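Local coordinates for protein anti-sigma-I factor RsgI3 (PDB 6QE7) that binds pectin through an extracellular pair of PA14 domains and probably acts as the anti-sigma factor that restrains SigI3, at residues Tyr10-Phe16 and Asp44-Trp50; Lys84-Gln88 and Met109-Gln113. All coordinates share one frame. Residue numbers count along the deposited sequence, not the author numbering.

Contact 1 of 2, residues Tyr10-Phe16 and Asp44-Trp50. With CA (calcium ion), chain E.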
ATOM      1  N   TYR A  10       5.301  -5.061  -9.654  1.00 22.78           N
ATOM      2  CA  TYR A  10       4.359  -6.062  -9.138  1.00 23.53           C
ATOM      3  C   TYR A  10       4.316  -5.994  -7.636  1.00 26.47           C
ATOM      4  O   TYR A  10       5.320  -6.146  -6.937  1.00 31.42           O
ATOM      5  CB  TYR A  10       4.789  -7.445  -9.618  1.00 25.92           C
ATOM      6  CG  TYR A  10       4.560  -7.642 -11.085  1.00 24.67           C
ATOM      7  CD1 TYR A  10       5.460  -7.163 -12.022  1.00 26.84           C
ATOM      8  CD2 TYR A  10       3.430  -8.269 -11.575  1.00 27.17           C
ATOM      9  CE1 TYR A  10       5.240  -7.341 -13.387  1.00 26.21           C
ATOM     10  CE2 TYR A  10       3.224  -8.494 -12.932  1.00 25.85           C
ATOM     11  CZ  TYR A  10       4.137  -8.023 -13.858  1.00 27.78           C
ATOM     12  OH  TYR A  10       3.908  -8.188 -15.199  1.00 27.53           O
ATOM     13  N   TYR A  11       3.126  -5.740  -7.119  1.00 32.54           N
ATOM     14  CA  TYR A  11       2.919  -5.505  -5.674  1.00 30.14           C
ATOM     15  C   TYR A  11       1.947  -6.592  -5.187  1.00 28.86           C
ATOM     16  O   TYR A  11       0.980  -6.825  -5.900  1.00 25.93           O
ATOM     17  CB  TYR A  11       2.322  -4.103  -5.531  1.00 30.12           C
ATOM     18  CG  TYR A  11       3.200  -2.959  -5.966  1.00 30.28           C
ATOM     19  CD1 TYR A  11       3.256  -2.585  -7.307  1.00 32.17           C
ATOM     20  CD2 TYR A  11       3.875  -2.181  -5.028  1.00 29.32           C
ATOM     21  CE1 TYR A  11       4.026  -1.527  -7.717  1.00 25.28           C
ATOM     22  CE2 TYR A  11       4.648  -1.111  -5.416  1.00 30.63           C
ATOM     23  CZ  TYR A  11       4.707  -0.797  -6.753  1.00 26.91           C
ATOM     24  OH  TYR A  11       5.518   0.195  -7.127  1.00 29.90           O
ATOM     25  N   ASN A  12       2.055  -7.014  -3.926  1.00 28.86           N
ATOM     26  CA  ASN A  12       1.198  -8.060  -3.304  1.00 27.01           C
ATOM     27  C   ASN A  12      -0.035  -7.487  -2.611  1.00 23.96           C
ATOM     28  O   ASN A  12      -0.834  -8.301  -2.078  1.00 22.58           O
ATOM     29  CB  ASN A  12       1.990  -8.894  -2.278  1.00 27.55           C
ATOM     30  CG  ASN A  12       2.456 -10.182  -2.901  1.00 29.91           C
ATOM     31  OD1 ASN A  12       1.642 -10.845  -3.524  1.00 29.34           O
ATOM     32  ND2 ASN A  12       3.741 -10.525  -2.798  1.00 28.11           N
ATOM     33  N   ASN A  13      -0.192  -6.167  -2.596  1.00 26.17           N
ATOM     34  CA  ASN A  13      -1.458  -5.462  -2.251  1.00 26.32           C
ATOM     35  C   ASN A  13      -2.021  -4.824  -3.545  1.00 27.14           C
ATOM     36  O   ASN A  13      -1.255  -4.680  -4.548  1.00 29.55           O
ATOM     37  CB  ASN A  13      -1.188  -4.426  -1.152  1.00 26.83           C
ATOM     38  CG  ASN A  13      -1.237  -5.002   0.254  1.00 28.65           C
ATOM     39  OD1 ASN A  13      -1.756  -6.097   0.472  1.00 25.66           O
ATOM     40  ND2 ASN A  13      -0.830  -4.215   1.244  1.00 29.99           N
ATOM     41  N   MET A  14      -3.262  -4.342  -3.512  1.00 26.65           N
ATOM     42  CA  MET A  14      -3.978  -3.810  -4.700  1.00 28.81           C
ATOM     43  C   MET A  14      -3.835  -2.300  -4.780  1.00 27.45           C
ATOM     44  O   MET A  14      -4.340  -1.698  -5.721  1.00 26.59           O
ATOM     45  CB  MET A  14      -5.432  -4.284  -4.696  1.00 31.61           C
ATOM     46  CG  MET A  14      -6.408  -3.615  -3.752  1.00 39.00           C
ATOM     47  SD  MET A  14      -7.762  -4.923  -3.953  1.00 46.45           S
ATOM     48  CE  MET A  14      -8.793  -4.498  -2.529  1.00 57.36           C
ATOM     49  N   ASP A  15      -3.063  -1.705  -3.862  1.00 30.08           N
ATOM     50  CA  ASP A  15      -2.843  -0.240  -3.869  1.00 26.26           C
ATOM     51  C   ASP A  15      -1.369   0.092  -3.940  1.00 24.83           C
ATOM     52  O   ASP A  15      -0.979   1.093  -3.294  1.00 29.66           O
ATOM     53  CB  ASP A  15      -3.346   0.386  -2.570  1.00 33.89           C
ATOM     54  CG  ASP A  15      -2.641  -0.176  -1.320  1.00 26.98           C
ATOM     55  OD1 ASP A  15      -1.897  -1.219  -1.418  1.00 29.05           O
ATOM     56  OD2 ASP A  15      -2.838   0.441  -0.269  1.00 30.61           O
ATOM     57  N   PHE A  16      -0.554  -0.690  -4.636  1.00 23.52           N
ATOM     58  CA  PHE A  16       0.855  -0.338  -4.920  1.00 25.82           C
ATOM     59  C   PHE A  16       1.589  -0.236  -3.591  1.00 29.87           C
ATOM     60  O   PHE A  16       2.446   0.617  -3.466  1.00 31.18           O
ATOM     61  CB  PHE A  16       1.001   0.974  -5.711  1.00 28.35           C
ATOM     62  CG  PHE A  16       0.174   0.908  -6.980  1.00 28.40           C
ATOM     63  CD1 PHE A  16       0.568   0.088  -8.006  1.00 24.75           C
ATOM     64  CD2 PHE A  16      -1.039   1.560  -7.070  1.00 30.29           C
ATOM     65  CE1 PHE A  16      -0.195  -0.018  -9.154  1.00 26.35           C
ATOM     66  CE2 PHE A  16      -1.828   1.439  -8.201  1.00 32.13           C
ATOM     67  CZ  PHE A  16      -1.401   0.629  -9.230  1.00 29.82           C
ATOM     68  N   ASP A  44      -4.991 -13.152  -5.176  1.00 29.21           N
ATOM     69  CA  ASP A  44      -5.908 -12.043  -4.848  1.00 28.61           C
ATOM     70  C   ASP A  44      -5.143 -10.784  -4.374  1.00 25.54           C
ATOM     71  O   ASP A  44      -3.966 -10.864  -3.957  1.00 24.08           O
ATOM     72  CB  ASP A  44      -7.015 -12.466  -3.867  1.00 28.74           C
ATOM     73  CG  ASP A  44      -8.005 -13.495  -4.386  1.00 34.16           C
ATOM     74  OD1 ASP A  44      -8.079 -13.611  -5.594  1.00 31.51           O
ATOM     75  OD2 ASP A  44      -8.708 -14.196  -3.547  1.00 35.52           O
ATOM     76  N   THR A  45      -5.858  -9.644  -4.477  1.00 24.29           N
ATOM     77  CA  THR A  45      -5.445  -8.290  -4.039  1.00 27.18           C
ATOM     78  C   THR A  45      -3.998  -8.035  -4.456  1.00 26.82           C
ATOM     79  O   THR A  45      -3.144  -7.956  -3.582  1.00 21.96           O
ATOM     80  CB  THR A  45      -5.618  -8.160  -2.517  1.00 25.83           C
ATOM     81  OG1 THR A  45      -4.884  -9.240  -1.966  1.00 26.87           O
ATOM     82  CG2 THR A  45      -7.040  -8.261  -2.034  1.00 29.45           C
ATOM     83  N   TYR A  46      -3.734  -7.861  -5.755  1.00 20.68           N
ATOM     84  CA  TYR A  46      -2.411  -7.501  -6.231  1.00 21.73           C
ATOM     85  C   TYR A  46      -2.577  -6.369  -7.236  1.00 21.93           C
ATOM     86  O   TYR A  46      -3.747  -6.092  -7.647  1.00 25.56           O
ATOM     87  CB  TYR A  46      -1.602  -8.705  -6.733  1.00 21.45           C
ATOM     88  CG  TYR A  46      -2.214  -9.571  -7.804  1.00 23.36           C
ATOM     89  CD1 TYR A  46      -2.052  -9.265  -9.130  1.00 23.84           C
ATOM     90  CD2 TYR A  46      -2.832 -10.794  -7.504  1.00 24.24           C
ATOM     91  CE1 TYR A  46      -2.546 -10.079 -10.145  1.00 26.89           C
ATOM     92  CE2 TYR A  46      -3.213 -11.677  -8.503  1.00 22.55           C
ATOM     93  CZ  TYR A  46      -3.132 -11.294  -9.830  1.00 26.63           C
ATOM     94  OH  TYR A  46      -3.563 -12.109 -10.855  1.00 26.84           O
ATOM     95  N   SER A  47      -1.450  -5.705  -7.508  1.00 26.79           N
ATOM     96  CA  SER A  47      -1.402  -4.545  -8.417  1.00 24.61           C
ATOM     97  C   SER A  47      -0.079  -4.518  -9.155  1.00 28.72           C
ATOM     98  O   SER A  47       0.906  -5.051  -8.645  1.00 29.60           O
ATOM     99  CB  SER A  47      -1.722  -3.229  -7.734  1.00 22.74           C
ATOM    100  OG  SER A  47      -0.881  -2.946  -6.610  1.00 22.14           O
ATOM    101  N   VAL A  48      -0.148  -3.892 -10.335  1.00 23.68           N
ATOM    102  CA  VAL A  48       0.919  -3.829 -11.335  1.00 27.21           C
ATOM    103  C   VAL A  48       0.856  -2.417 -11.880  1.00 29.73           C
ATOM    104  O   VAL A  48      -0.226  -1.969 -12.273  1.00 25.64           O
ATOM    105  CB  VAL A  48       0.765  -4.892 -12.466  1.00 28.83           C
ATOM    106  CG1 VAL A  48       2.029  -4.930 -13.250  1.00 29.61           C
ATOM    107  CG2 VAL A  48       0.456  -6.304 -11.951  1.00 29.27           C
ATOM    108  N   ARG A  49       2.035  -1.836 -11.981  1.00 34.55           N
ATOM    109  CA  ARG A  49       2.265  -0.582 -12.680  1.00 31.13           C
ATOM    110  C   ARG A  49       3.282  -0.800 -13.796  1.00 31.80           C
ATOM    111  O   ARG A  49       4.405  -1.120 -13.501  1.00 28.50           O
ATOM    112  CB  ARG A  49       2.836   0.482 -11.750  1.00 28.58           C
ATOM    113  CG  ARG A  49       2.761   1.851 -12.425  1.00 30.49           C
ATOM    114  CD  ARG A  49       3.379   2.876 -11.556  1.00 28.61           C
ATOM    115  NE  ARG A  49       2.434   3.231 -10.543  1.00 29.18           N
ATOM    116  CZ  ARG A  49       2.626   3.188  -9.222  1.00 35.23           C
ATOM    117  NH1 ARG A  49       3.728   2.683  -8.716  1.00 29.55           N
ATOM    118  NH2 ARG A  49       1.683   3.669  -8.417  1.00 39.13           N
ATOM    119  N   TRP A  50       2.871  -0.513 -15.020  1.00 27.87           N
ATOM    120  CA  TRP A  50       3.735  -0.557 -16.215  1.00 27.86           C
ATOM    121  C   TRP A  50       4.057   0.875 -16.612  1.00 29.35           C
ATOM    122  O   TRP A  50       3.118   1.662 -16.696  1.00 29.33           O
ATOM    123  CB  TRP A  50       3.015  -1.267 -17.332  1.00 27.46           C
ATOM    124  CG  TRP A  50       2.815  -2.730 -17.115  1.00 25.92           C
ATOM    125  CD1 TRP A  50       3.772  -3.691 -17.263  1.00 28.90           C
ATOM    126  CD2 TRP A  50       1.582  -3.421 -16.891  1.00 25.26           C
ATOM    127  NE1 TRP A  50       3.236  -4.920 -17.076  1.00 25.59           N
ATOM    128  CE2 TRP A  50       1.902  -4.807 -16.797  1.00 28.07           C
ATOM    129  CE3 TRP A  50       0.253  -3.049 -16.671  1.00 24.82           C
ATOM    130  CZ2 TRP A  50       0.933  -5.804 -16.556  1.00 24.35           C
ATOM    131  CZ3 TRP A  50      -0.704  -4.034 -16.396  1.00 25.29           C
ATOM    132  CH2 TRP A  50      -0.361  -5.391 -16.304  1.00 26.34           C
TER
HETATM  133 CA    CA E 402      -2.553  -9.782  -2.077  1.00 27.77          CA
HETATM  134  O   HOH W   1      -1.131 -10.849  -3.765  1.00 28.46           O
HETATM  135  O   HOH W   2      -2.633  -8.712   0.103  1.00 28.63           O
HETATM  136  O   HOH W   3      -0.903 -10.878  -0.600  1.00 28.26           O
HETATM  137  O   HOH W   4      -3.496 -11.963  -1.492  1.00 25.57           O
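An antiparallel strand pairing that ends in a calcium site joins Tyr10-Phe16 to Asp44-Trp50 in the first PA14 domain, a beta-sandwich fold. Tyr11 and Ser47 form a hydrogen-bonded pair, Tyr11 N to Ser47 O at 2.8 Å and Ser47 N to Tyr11 O at 3.1 Å, and beside it Tyr10 and Val48 are a non-hydrogen-bonded pair, Val48 CG1 over the Tyr10 ring. Beyond Tyr11 the backbone leaves the strand, and a calcium ion and the Ser47 hydroxyl carry the link on. Calcium binds Asn12 O (2.3 Å), Asp44 O (2.6 Å), Thr45 O (2.4 Å) and Thr45 OG1 (2.4 Å), with four waters completing eight ligands, so Asn12 O and Thr45 O can lie 2.8 Å apart. Ser47 OG holds the returning turn, donating to Asn13 O at 2.7 Å and accepting from Phe16 N at 3.0 Å. The Phe16 ring lies between Ser47 CB on one face and the Arg49 guanidinium on the other, a stacked cation-pi contact with Arg49 CZ 4.2 Å from the ring centroid. Strand 6-11 also pairs with strand 19-25, while strand 46-51 continues the sheet to strand 105-113, where Thr45 and Tyr46 face Gln113 in a G1 beta bulge.

Contact 2 of 2, residues Lys84-Gln88 and Met109-Gln113. With CA (calcium ion), chain D.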
ATOM      1  N   LYS A  84     -10.889   3.659 -14.778  1.00 30.19           N
ATOM      2  CA  LYS A  84     -11.920   2.661 -14.439  1.00 27.92           C
ATOM      3  C   LYS A  84     -11.410   1.807 -13.289  1.00 27.66           C
ATOM      4  O   LYS A  84     -11.203   0.571 -13.503  1.00 21.38           O
ATOM      5  CB  LYS A  84     -12.229   1.821 -15.665  1.00 24.87           C
ATOM      6  CG  LYS A  84     -12.936   2.579 -16.760  1.00 29.38           C
ATOM      7  CD  LYS A  84     -14.234   3.183 -16.345  1.00 31.90           C
ATOM      8  CE  LYS A  84     -14.808   3.917 -17.541  1.00 37.81           C
ATOM      9  NZ  LYS A  84     -16.249   4.073 -17.373  1.00 39.32           N
ATOM     10  N   TRP A  85     -11.087   2.463 -12.187  1.00 24.06           N
ATOM     11  CA  TRP A  85     -10.465   1.778 -11.038  1.00 26.33           C
ATOM     12  C   TRP A  85     -11.541   1.141 -10.172  1.00 26.03           C
ATOM     13  O   TRP A  85     -12.058   1.792  -9.272  1.00 23.71           O
ATOM     14  CB  TRP A  85      -9.697   2.805 -10.219  1.00 28.58           C
ATOM     15  CG  TRP A  85      -8.669   2.156  -9.352  1.00 26.56           C
ATOM     16  CD1 TRP A  85      -8.629   2.160  -7.993  1.00 26.62           C
ATOM     17  CD2 TRP A  85      -7.447   1.535  -9.778  1.00 24.72           C
ATOM     18  NE1 TRP A  85      -7.501   1.507  -7.554  1.00 28.82           N
ATOM     19  CE2 TRP A  85      -6.708   1.203  -8.604  1.00 24.22           C
ATOM     20  CE3 TRP A  85      -6.926   1.164 -11.003  1.00 21.97           C
ATOM     21  CZ2 TRP A  85      -5.572   0.424  -8.630  1.00 23.23           C
ATOM     22  CZ3 TRP A  85      -5.751   0.427 -11.043  1.00 26.34           C
ATOM     23  CH2 TRP A  85      -5.065   0.085  -9.861  1.00 28.48           C
ATOM     24  N   LYS A  86     -11.947  -0.075 -10.505  1.00 25.96           N
ATOM     25  CA  LYS A  86     -13.137  -0.726  -9.912  1.00 25.60           C
ATOM     26  C   LYS A  86     -13.043  -2.218 -10.180  1.00 28.58           C
ATOM     27  O   LYS A  86     -12.240  -2.643 -11.047  1.00 27.24           O
ATOM     28  CB  LYS A  86     -14.456  -0.185 -10.474  1.00 28.35           C
ATOM     29  CG  LYS A  86     -14.682  -0.510 -11.946  1.00 31.81           C
ATOM     30  CD  LYS A  86     -15.843   0.193 -12.548  1.00 31.51           C
ATOM     31  CE  LYS A  86     -16.137  -0.258 -13.966  1.00 33.52           C
ATOM     32  NZ  LYS A  86     -17.421   0.343 -14.384  1.00 32.75           N
ATOM     33  N   SER A  87     -13.884  -2.913  -9.442  1.00 27.69           N
ATOM     34  CA  SER A  87     -14.200  -4.334  -9.535  1.00 28.34           C
ATOM     35  C   SER A  87     -14.938  -4.516 -10.870  1.00 29.02           C
ATOM     36  O   SER A  87     -15.972  -3.836 -11.141  1.00 30.09           O
ATOM     37  CB  SER A  87     -14.991  -4.746  -8.329  1.00 30.05           C
ATOM     38  OG  SER A  87     -15.383  -6.077  -8.423  1.00 33.06           O
ATOM     39  N   GLN A  88     -14.374  -5.342 -11.742  1.00 25.06           N
ATOM     40  CA  GLN A  88     -15.038  -5.653 -13.011  1.00 26.97           C
ATOM     41  C   GLN A  88     -14.482  -6.965 -13.550  1.00 28.77           C
ATOM     42  O   GLN A  88     -13.290  -7.123 -13.581  1.00 30.88           O
ATOM     43  CB  GLN A  88     -14.824  -4.561 -14.068  1.00 32.45           C
ATOM     44  CG  GLN A  88     -13.372  -4.147 -14.248  1.00 34.73           C
ATOM     45  CD  GLN A  88     -13.202  -3.125 -15.350  1.00 40.58           C
ATOM     46  OE1 GLN A  88     -13.995  -2.221 -15.528  1.00 37.75           O
ATOM     47  NE2 GLN A  88     -12.141  -3.266 -16.140  1.00 50.39           N
ATOM     48  N   MET A 109       0.331   2.488 -17.191  1.00 27.97           N
ATOM     49  CA  MET A 109      -0.878   1.722 -17.005  1.00 25.39           C
ATOM     50  C   MET A 109      -0.800   1.115 -15.614  1.00 26.70           C
ATOM     51  O   MET A 109       0.163   0.407 -15.336  1.00 22.52           O
ATOM     52  CB  MET A 109      -1.009   0.654 -18.088  1.00 26.20           C
ATOM     53  CG  MET A 109      -2.165  -0.240 -17.834  1.00 30.26           C
ATOM     54  SD  MET A 109      -2.538  -1.246 -19.332  1.00 32.51           S
ATOM     55  CE  MET A 109      -3.747  -2.412 -18.702  1.00 30.22           C
ATOM     56  N   GLU A 110      -1.814   1.426 -14.797  1.00 31.81           N
ATOM     57  CA  GLU A 110      -2.001   0.887 -13.425  1.00 26.54           C
ATOM     58  C   GLU A 110      -3.143  -0.087 -13.512  1.00 25.47           C
ATOM     59  O   GLU A 110      -4.089   0.165 -14.258  1.00 24.92           O
ATOM     60  CB  GLU A 110      -2.247   2.024 -12.419  1.00 26.60           C
ATOM     61  CG  GLU A 110      -0.967   2.799 -12.187  1.00 24.97           C
ATOM     62  CD  GLU A 110      -1.065   3.963 -11.204  1.00 23.55           C
ATOM     63  OE1 GLU A 110      -2.142   4.265 -10.782  1.00 23.26           O
ATOM     64  OE2 GLU A 110      -0.034   4.464 -10.826  1.00 29.06           O
ATOM     65  N   TYR A 111      -2.980  -1.213 -12.831  1.00 23.80           N
ATOM     66  CA  TYR A 111      -3.895  -2.351 -12.916  1.00 21.55           C
ATOM     67  C   TYR A 111      -4.063  -2.889 -11.509  1.00 24.53           C
ATOM     68  O   TYR A 111      -3.035  -2.910 -10.790  1.00 23.80           O
ATOM     69  CB  TYR A 111      -3.265  -3.395 -13.867  1.00 24.52           C
ATOM     70  CG  TYR A 111      -3.857  -4.752 -13.629  1.00 27.03           C
ATOM     71  CD1 TYR A 111      -5.095  -5.079 -14.137  1.00 27.28           C
ATOM     72  CD2 TYR A 111      -3.251  -5.632 -12.763  1.00 29.10           C
ATOM     73  CE1 TYR A 111      -5.716  -6.271 -13.839  1.00 26.98           C
ATOM     74  CE2 TYR A 111      -3.850  -6.832 -12.462  1.00 33.90           C
ATOM     75  CZ  TYR A 111      -5.080  -7.142 -12.985  1.00 29.28           C
ATOM     76  OH  TYR A 111      -5.635  -8.333 -12.686  1.00 34.55           O
ATOM     77  N   TYR A 112      -5.220  -3.473 -11.171  1.00 23.95           N
ATOM     78  CA  TYR A 112      -5.264  -4.309  -9.964  1.00 25.22           C
ATOM     79  C   TYR A 112      -6.293  -5.418 -10.181  1.00 23.96           C
ATOM     80  O   TYR A 112      -7.169  -5.359 -11.045  1.00 26.09           O
ATOM     81  CB  TYR A 112      -5.598  -3.468  -8.736  1.00 22.61           C
ATOM     82  CG  TYR A 112      -7.070  -3.181  -8.569  1.00 24.68           C
ATOM     83  CD1 TYR A 112      -7.687  -2.125  -9.211  1.00 25.29           C
ATOM     84  CD2 TYR A 112      -7.857  -3.950  -7.718  1.00 23.31           C
ATOM     85  CE1 TYR A 112      -9.047  -1.849  -9.036  1.00 30.44           C
ATOM     86  CE2 TYR A 112      -9.201  -3.661  -7.490  1.00 27.00           C
ATOM     87  CZ  TYR A 112      -9.811  -2.596  -8.141  1.00 30.02           C
ATOM     88  OH  TYR A 112     -11.147  -2.403  -7.986  1.00 30.77           O
ATOM     89  N   GLN A 113      -6.037  -6.478  -9.463  1.00 26.05           N
ATOM     90  CA  GLN A 113      -6.887  -7.653  -9.200  1.00 24.75           C
ATOM     91  C   GLN A 113      -7.423  -7.588  -7.772  1.00 25.49           C
ATOM     92  O   GLN A 113      -6.630  -7.360  -6.776  1.00 26.13           O
ATOM     93  CB  GLN A 113      -6.040  -8.923  -9.415  1.00 24.27           C
ATOM     94  CG  GLN A 113      -6.516 -10.107  -8.563  1.00 26.35           C
ATOM     95  CD  GLN A 113      -7.767 -10.780  -9.037  1.00 27.20           C
ATOM     96  OE1 GLN A 113      -8.694 -10.155  -9.546  1.00 31.08           O
ATOM     97  NE2 GLN A 113      -7.749 -12.120  -8.994  1.00 27.77           N
TER
HETATM   98 CA    CA D 401     -10.769 -10.168 -10.433  1.00 30.91          CA
HETATM   99  O   HOH W   5     -13.141  -9.430  -9.262  1.00 33.18           O
HETATM  100  O   HOH W   6     -13.328 -10.744 -11.237  1.00 33.84           O
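Trp85 and Tyr112, rather than backbone pairing, fill the 8.0 Å left between Trp85 CA and Tyr111 CA, although the touching parts, residues 85-87 and 110-112, run only 18° apart in direction. In this PA14 beta-sandwich domain, Lys84-Gln88 belongs to the loop between strands 79-84 and 91-99, and Met109-Gln113 ends strand 105-113. Trp85 is the centre of an inverse gamma turn, and its indole reaches over the strand. Tyr112 answers it in an edge-to-face pair: the tyrosine edge is directed at the indole face, the six-membered ring centroids are 4.5 Å apart and the planes meet at 53°. Trp85 CZ2 and Tyr112 CD1 approach to 3.4 Å, and Trp85 CZ3 rests 3.6 Å from Glu110 C. The indole also has a cation-pi partner in Arg73. Strand alternation then separates the roles of neighbours: Tyr112 points toward the loop, whereas Tyr111 points away and bonds through its hydroxyl to Asp69 O. Next along the strand, Gln113 joins Asp69, Asp70, Val115 and Ala117 around a calcium ion, its OE1 lying 2.3 Å from the metal. At the far end of the aromatic pair, Tyr112 OH lies against the loop backbone, 2.9 Å from Lys86 C.

How the contacts relate
From the N terminus, contact 1 closes first, bringing Asp44-Trp50 back beside Tyr10-Phe16; contact 2 opens later and closes the loop from Lys84-Gln88 to Met109-Gln113. The two loops thus follow in series, neither crossing nor nesting, yet they meet in space because strands 46-51 and 105-113 are neighbours in one sheet. Across that seam Arg49 NE and Glu110 OE2 make a salt bridge at 2.8 Å, Trp50 N and Met109 O probably hydrogen-bond at 2.9 Å, and Ser47 CB packs 3.3 Å from Tyr111 O. The principle is general: contacts successive in sequence can become adjacent through a shared sheet, here with a calcium site at each: Gln113 on strand 105-113; Asn12, Asp44 and Thr45 in loops.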